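Chorismatase (Streptomyces hygroscopicus, PDB 4BPS) hydrolyses chorismate to pyruvate and a dihydroxycyclohexadiene carboxylic acid, a step in the biosynthesis of the immunosuppressants FK506 and FK520. Local coordinates at residues 178-183 and 338-343; 240-245 and 268-273. One frame throughout, in Å; residues are numbered along the deposited sequence.

Contact 1 of 2, residues 178-183 and 338-343; sequences AATGIG and EIEGMV. With 3EB (3-(2-carboxyethyl)benzoic acid), chain B.
Thr180 and Glu340 meet side chain to side chain in the buried interior of this YjgF-fold enzyme, where segments 178-183 and 338-343, on strands of different sheets, run roughly antiparallel (148°) with axes 9.0 Å apart at closest approach. The hydroxyl OG1 of Thr180 gives its proton to OE1 of Glu340 over 2.7 Å, reaching it from above the carboxylate plane, 46° out of it, as the threonine comes in crosswise to the glutamate. Two residues along the strand, CD1 of Ile182 packs 3.4 Å from OE1 of Glu338, the catalytic proton acceptor. The other oxygen of that carboxylate, OE2, lies 3.2 Å from CA of the bound 3-(2-carboxyethyl)benzoic acid. Glu338 CG is anti to the carbonyl carbon (chi1 -74°), and the extended chain beyond it carries the carboxylate to the ligand. Further out, OE2 of Glu340 takes a salt bridge from Lys297 and a hydrogen bond from Trp138 NE1, OE1 is hydrogen-bonded to Tyr299 OH, and Arg136 bonds to OG1 of Thr180. A water is gripped three ways: it donates to OE1 of Glu338 and to O of Gly181, both at 2.6 Å, and accepts from N of Gly181 at 2.9 Å.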
loop_
_atom_site.group_PDB
_atom_site.type_symbol
_atom_site.label_atom_id
_atom_site.label_comp_id
_atom_site.label_asym_id
_atom_site.label_seq_id
_atom_site.Cartn_x
_atom_site.Cartn_y
_atom_site.Cartn_z
ATOM N N ALA A 178 5.455 3.334 -4.443
ATOM C CA ALA A 178 4.744 3.595 -3.216
ATOM C C ALA A 178 4.361 2.267 -2.548
ATOM O O ALA A 178 4.035 1.278 -3.234
ATOM C CB ALA A 178 3.491 4.406 -3.525
ATOM N N ALA A 179 4.380 2.277 -1.218
ATOM C CA ALA A 179 4.130 1.063 -0.449
ATOM C C ALA A 179 3.412 1.341 0.855
ATOM O O ALA A 179 3.343 2.487 1.335
ATOM C CB ALA A 179 5.468 0.335 -0.152
ATOM N N THR A 180 2.889 0.261 1.417
ATOM C CA THR A 180 2.393 0.192 2.787
ATOM C C THR A 180 2.964 -1.055 3.431
ATOM O O THR A 180 3.000 -2.108 2.786
ATOM C CB THR A 180 0.876 0.110 2.786
ATOM O OG1 THR A 180 0.381 1.340 2.251
ATOM C CG2 THR A 180 0.285 -0.136 4.170
ATOM N N GLY A 181 3.408 -0.932 4.688
ATOM C CA GLY A 181 3.859 -2.056 5.503
ATOM C C GLY A 181 3.160 -1.929 6.842
ATOM O O GLY A 181 3.587 -1.148 7.696
ATOM N N ILE A 182 2.062 -2.655 7.023
ATOM C CA ILE A 182 1.151 -2.367 8.121
ATOM C C ILE A 182 0.735 -3.676 8.773
ATOM O O ILE A 182 0.816 -4.732 8.137
ATOM C CB ILE A 182 -0.074 -1.564 7.567
ATOM C CG1 ILE A 182 -0.761 -0.775 8.666
ATOM C CG2 ILE A 182 -1.059 -2.484 6.808
ATOM C CD1 ILE A 182 0.044 0.428 9.095
ATOM N N GLY A 183 0.293 -3.624 10.031
ATOM C CA GLY A 183 -0.072 -4.838 10.745
ATOM C C GLY A 183 -1.400 -5.422 10.320
ATOM O O GLY A 183 -2.275 -4.762 9.752
ATOM N N GLU A 338 -0.772 6.020 10.743
ATOM C CA GLU A 338 -0.261 6.298 9.409
ATOM C C GLU A 338 -1.438 6.540 8.471
ATOM O O GLU A 338 -2.551 6.071 8.733
ATOM C CB GLU A 338 0.517 5.129 8.832
ATOM C CG GLU A 338 1.860 4.946 9.422
ATOM C CD GLU A 338 2.633 3.888 8.672
ATOM O OE1 GLU A 338 1.980 2.971 8.084
ATOM O OE2 GLU A 338 3.868 3.936 8.651
ATOM N N ILE A 339 -1.180 7.248 7.377
ATOM C CA ILE A 339 -2.200 7.575 6.409
ATOM C C ILE A 339 -1.671 7.310 5.002
ATOM O O ILE A 339 -0.554 7.722 4.678
ATOM C CB ILE A 339 -2.619 9.053 6.519
ATOM C CG1 ILE A 339 -2.986 9.419 7.958
ATOM C CG2 ILE A 339 -3.785 9.356 5.579
ATOM C CD1 ILE A 339 -1.989 10.272 8.648
ATOM N N GLU A 340 -2.474 6.631 4.172
ATOM C CA GLU A 340 -2.194 6.498 2.753
ATOM C C GLU A 340 -3.375 7.085 1.973
ATOM O O GLU A 340 -4.465 7.283 2.510
ATOM C CB GLU A 340 -1.990 5.022 2.358
ATOM C CG GLU A 340 -3.222 4.165 2.529
ATOM C CD GLU A 340 -3.000 2.728 2.089
ATOM O OE1 GLU A 340 -2.171 2.030 2.709
ATOM O OE2 GLU A 340 -3.663 2.279 1.104
ATOM N N GLY A 341 -3.192 7.283 0.671
ATOM C CA GLY A 341 -4.277 7.728 -0.168
ATOM C C GLY A 341 -3.765 7.967 -1.584
ATOM O O GLY A 341 -2.631 7.627 -1.915
HETATM N N MSE A 342 -4.585 8.611 -2.412
HETATM C CA MSE A 342 -4.190 8.846 -3.807
HETATM C C MSE A 342 -4.847 10.111 -4.325
HETATM O O MSE A 342 -5.835 10.602 -3.769
HETATM C CB MSE A 342 -4.540 7.648 -4.702
HETATM C CG MSE A 342 -6.020 7.359 -4.822
HETATM SE SE MSE A 342 -6.400 5.990 -6.166
HETATM C CE MSE A 342 -6.262 7.139 -7.697
ATOM N N VAL A 343 -4.288 10.646 -5.401
ATOM C CA VAL A 343 -4.936 11.703 -6.158
ATOM C C VAL A 343 -5.267 11.143 -7.538
ATOM O O VAL A 343 -4.380 10.731 -8.288
ATOM C CB VAL A 343 -4.035 12.945 -6.294
ATOM C CG1 VAL A 343 -4.781 14.077 -7.006
ATOM C CG2 VAL A 343 -3.595 13.423 -4.925
HETATM C C 3EB B . 8.273 4.571 7.394
HETATM O O 3EB B . 9.303 3.889 7.400
HETATM C CA 3EB B . 7.014 4.120 8.081
HETATM O OAB 3EB B . 7.837 -1.445 4.820
HETATM O OAD 3EB B . 6.519 -1.235 3.048
HETATM C CAE 3EB B . 5.733 3.070 5.525
HETATM C CAF 3EB B . 5.429 2.650 4.236
HETATM C CAG 3EB B . 6.421 2.229 6.400
HETATM C CAH 3EB B . 5.794 1.386 3.805
HETATM C CAL 3EB B . 6.980 -0.809 4.174
HETATM C CAM 3EB B . 6.799 0.966 5.943
HETATM C CAN 3EB B . 6.510 0.540 4.647
HETATM O OXT 3EB B . 8.223 5.740 6.851
HETATM C C2 3EB B . 6.722 2.625 7.837
HETATM O O HOH W 1 3.408 1.270 6.647
#

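Contact 2 of 2, residues 240-245 and 268-273; sequences LFISAT and DNMARV
Helix packing against a β-sheet is illustrated here by helix 259-274, which packs alongside strand 239-249 and runs nearly antiparallel to it, at 160° between the short segments with axes 9.2 Å apart. The apolar centre is Ile242 with Met270, present as selenomethionine, their side chains set nearly perpendicular. CG2 of Ile242 touches CE of Met270 at 3.9 Å, and CD1 of Ile242 rests 4.0 Å from CG of Met270. A bend at chi3 (-84°) turns the Met270 methyl back onto the isoleucine branch; these contacts hold for one of its two conformers. Thr245 supplies the other touch: its CG2 lies 3.5 Å from CB of Asn269. With OG1 beside the backbone N, the threonine hydroxyl is turned back to its own strand and donates to O of Ser243 at 2.8 Å, leaving the methyl to face the helix. The Asn269 amide is fixed separately: NH2 of Arg272 donates to its OD1 over 2.7 Å in the carbonyl plane, while its ND2 bonds to the carbonyls of Ala246 and Ile248 farther along the strand. On the neighbouring strand 337-343, Met270 also packs on Ile339, so the helix spans two adjacent strands.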
loop_
_atom_site.group_PDB
_atom_site.type_symbol
_atom_site.label_atom_id
_atom_site.label_comp_id
_atom_site.label_asym_id
_atom_site.label_seq_id
_atom_site.Cartn_x
_atom_site.Cartn_y
_atom_site.Cartn_z
ATOM N N LEU A 240 -1.598 9.810 -8.794
ATOM C CA LEU A 240 -0.545 9.942 -7.792
ATOM C C LEU A 240 -0.888 9.060 -6.595
ATOM O O LEU A 240 -1.823 9.342 -5.863
ATOM C CB LEU A 240 -0.430 11.404 -7.380
ATOM C CG LEU A 240 0.701 11.756 -6.409
ATOM C CD1 LEU A 240 2.066 11.370 -6.957
ATOM C CD2 LEU A 240 0.629 13.270 -6.161
ATOM N N PHE A 241 -0.148 7.968 -6.425
ATOM C CA PHE A 241 -0.355 7.057 -5.301
ATOM C C PHE A 241 0.595 7.443 -4.171
ATOM O O PHE A 241 1.814 7.516 -4.391
ATOM C CB PHE A 241 -0.046 5.622 -5.729
ATOM C CG PHE A 241 -0.910 5.132 -6.864
ATOM C CD1 PHE A 241 -2.287 5.086 -6.737
ATOM C CD2 PHE A 241 -0.354 4.735 -8.066
ATOM C CE1 PHE A 241 -3.095 4.635 -7.791
ATOM C CE2 PHE A 241 -1.149 4.279 -9.126
ATOM C CZ PHE A 241 -2.514 4.207 -8.975
ATOM N N ILE A 242 0.056 7.702 -2.976
ATOM C CA ILE A 242 0.870 8.123 -1.847
ATOM C C ILE A 242 1.041 6.923 -0.913
ATOM O O ILE A 242 0.062 6.255 -0.564
ATOM C CB ILE A 242 0.231 9.300 -1.107
ATOM C CG1 ILE A 242 -0.133 10.444 -2.073
ATOM C CG2 ILE A 242 1.186 9.791 -0.009
ATOM C CD1 ILE A 242 -1.230 11.331 -1.557
ATOM N N SER A 243 2.276 6.656 -0.515
ATOM C CA SER A 243 2.566 5.574 0.433
ATOM C C SER A 243 1.858 5.791 1.753
ATOM O O SER A 243 1.472 6.919 2.085
ATOM C CB SER A 243 4.062 5.523 0.689
ATOM O OG SER A 243 4.702 5.099 -0.494
ATOM N N ALA A 244 1.741 4.717 2.539
ATOM C CA ALA A 244 1.442 4.899 3.955
ATOM C C ALA A 244 2.509 5.834 4.519
ATOM O O ALA A 244 3.711 5.613 4.316
ATOM C CB ALA A 244 1.462 3.572 4.663
ATOM N N THR A 245 2.054 6.882 5.203
ATOM C CA THR A 245 2.901 7.991 5.636
ATOM C C THR A 245 2.782 8.164 7.151
ATOM O O THR A 245 1.662 8.238 7.668
ATOM C CB THR A 245 2.461 9.266 4.898
ATOM O OG1 THR A 245 2.540 9.061 3.477
ATOM C CG2 THR A 245 3.379 10.445 5.267
ATOM N N ASP A 268 1.437 16.444 7.304
ATOM C CA ASP A 268 2.431 17.372 6.764
ATOM C C ASP A 268 3.328 16.680 5.740
ATOM O O ASP A 268 3.653 17.262 4.702
ATOM C CB ASP A 268 3.351 17.934 7.854
ATOM C CG ASP A 268 2.675 18.860 8.833
ATOM O OD1 ASP A 268 1.550 19.328 8.592
ATOM O OD2 ASP A 268 3.337 19.117 9.875
ATOM N N ASN A 269 3.760 15.454 6.043
ATOM C CA ASN A 269 4.623 14.723 5.118
ATOM C C ASN A 269 3.874 14.418 3.821
ATOM O O ASN A 269 4.422 14.557 2.711
ATOM C CB ASN A 269 5.103 13.424 5.754
ATOM C CG ASN A 269 6.320 13.627 6.664
ATOM O OD1 ASN A 269 7.170 14.471 6.390
ATOM N ND2 ASN A 269 6.450 12.787 7.696
HETATM N N MSE A 270 2.603 14.026 3.919
HETATM C CA MSE A 270 1.808 13.779 2.730
HETATM C C MSE A 270 1.693 15.058 1.893
HETATM O O MSE A 270 1.844 15.014 0.670
HETATM C CB MSE A 270 0.434 13.259 3.160
HETATM C CG MSE A 270 -0.545 13.079 2.023
HETATM SE SE MSE A 270 -2.230 12.260 2.579
HETATM C CE MSE A 270 -1.697 10.388 2.510
ATOM N N ALA A 271 1.434 16.193 2.551
ATOM C CA ALA A 271 1.312 17.465 1.827
ATOM C C ALA A 271 2.624 17.828 1.158
ATOM O O ALA A 271 2.628 18.346 0.044
ATOM C CB ALA A 271 0.859 18.574 2.761
ATOM N N ARG A 272 3.744 17.533 1.804
ATOM C CA ARG A 272 5.036 17.890 1.222
ATOM C C ARG A 272 5.314 17.048 -0.020
ATOM O O ARG A 272 5.801 17.559 -1.030
ATOM C CB ARG A 272 6.170 17.737 2.235
ATOM C CG ARG A 272 7.438 18.419 1.742
ATOM C CD ARG A 272 8.637 18.252 2.659
ATOM N NE ARG A 272 8.259 18.649 3.999
ATOM C CZ ARG A 272 7.976 17.799 4.973
ATOM N NH1 ARG A 272 7.555 18.252 6.142
ATOM N NH2 ARG A 272 8.110 16.494 4.793
ATOM N N VAL A 273 5.006 15.758 0.042
ATOM C CA VAL A 273 5.305 14.846 -1.040
ATOM C C VAL A 273 4.564 15.241 -2.310
ATOM O O VAL A 273 5.087 15.143 -3.416
ATOM C CB VAL A 273 4.923 13.420 -0.616
ATOM C CG1 VAL A 273 4.843 12.494 -1.805
ATOM C CG2 VAL A 273 5.930 12.911 0.381
#

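Contact 1 and contact 2 have centres 8 Å apart and meet in one sheet through the adjacent strands 337-343 and 239-249; both segments of contact 2 fall between those of contact 1 in sequence. Probable backbone hydrogen bonds join them, N of Thr245 to O of Ile339 and N of Val343 to O of Leu240, each 2.8 Å. Segment 240-245 also reaches segment 178-183, where OG of Ser243 bonds to N of Ala179. Ala244 lines the ligand pocket with its CB pointing away from segment 268-273, which places the helix behind the pocket wall; the Thr245 side chain stands about 7 Å from the ligand and about 6 Å from the Glu338 side chain.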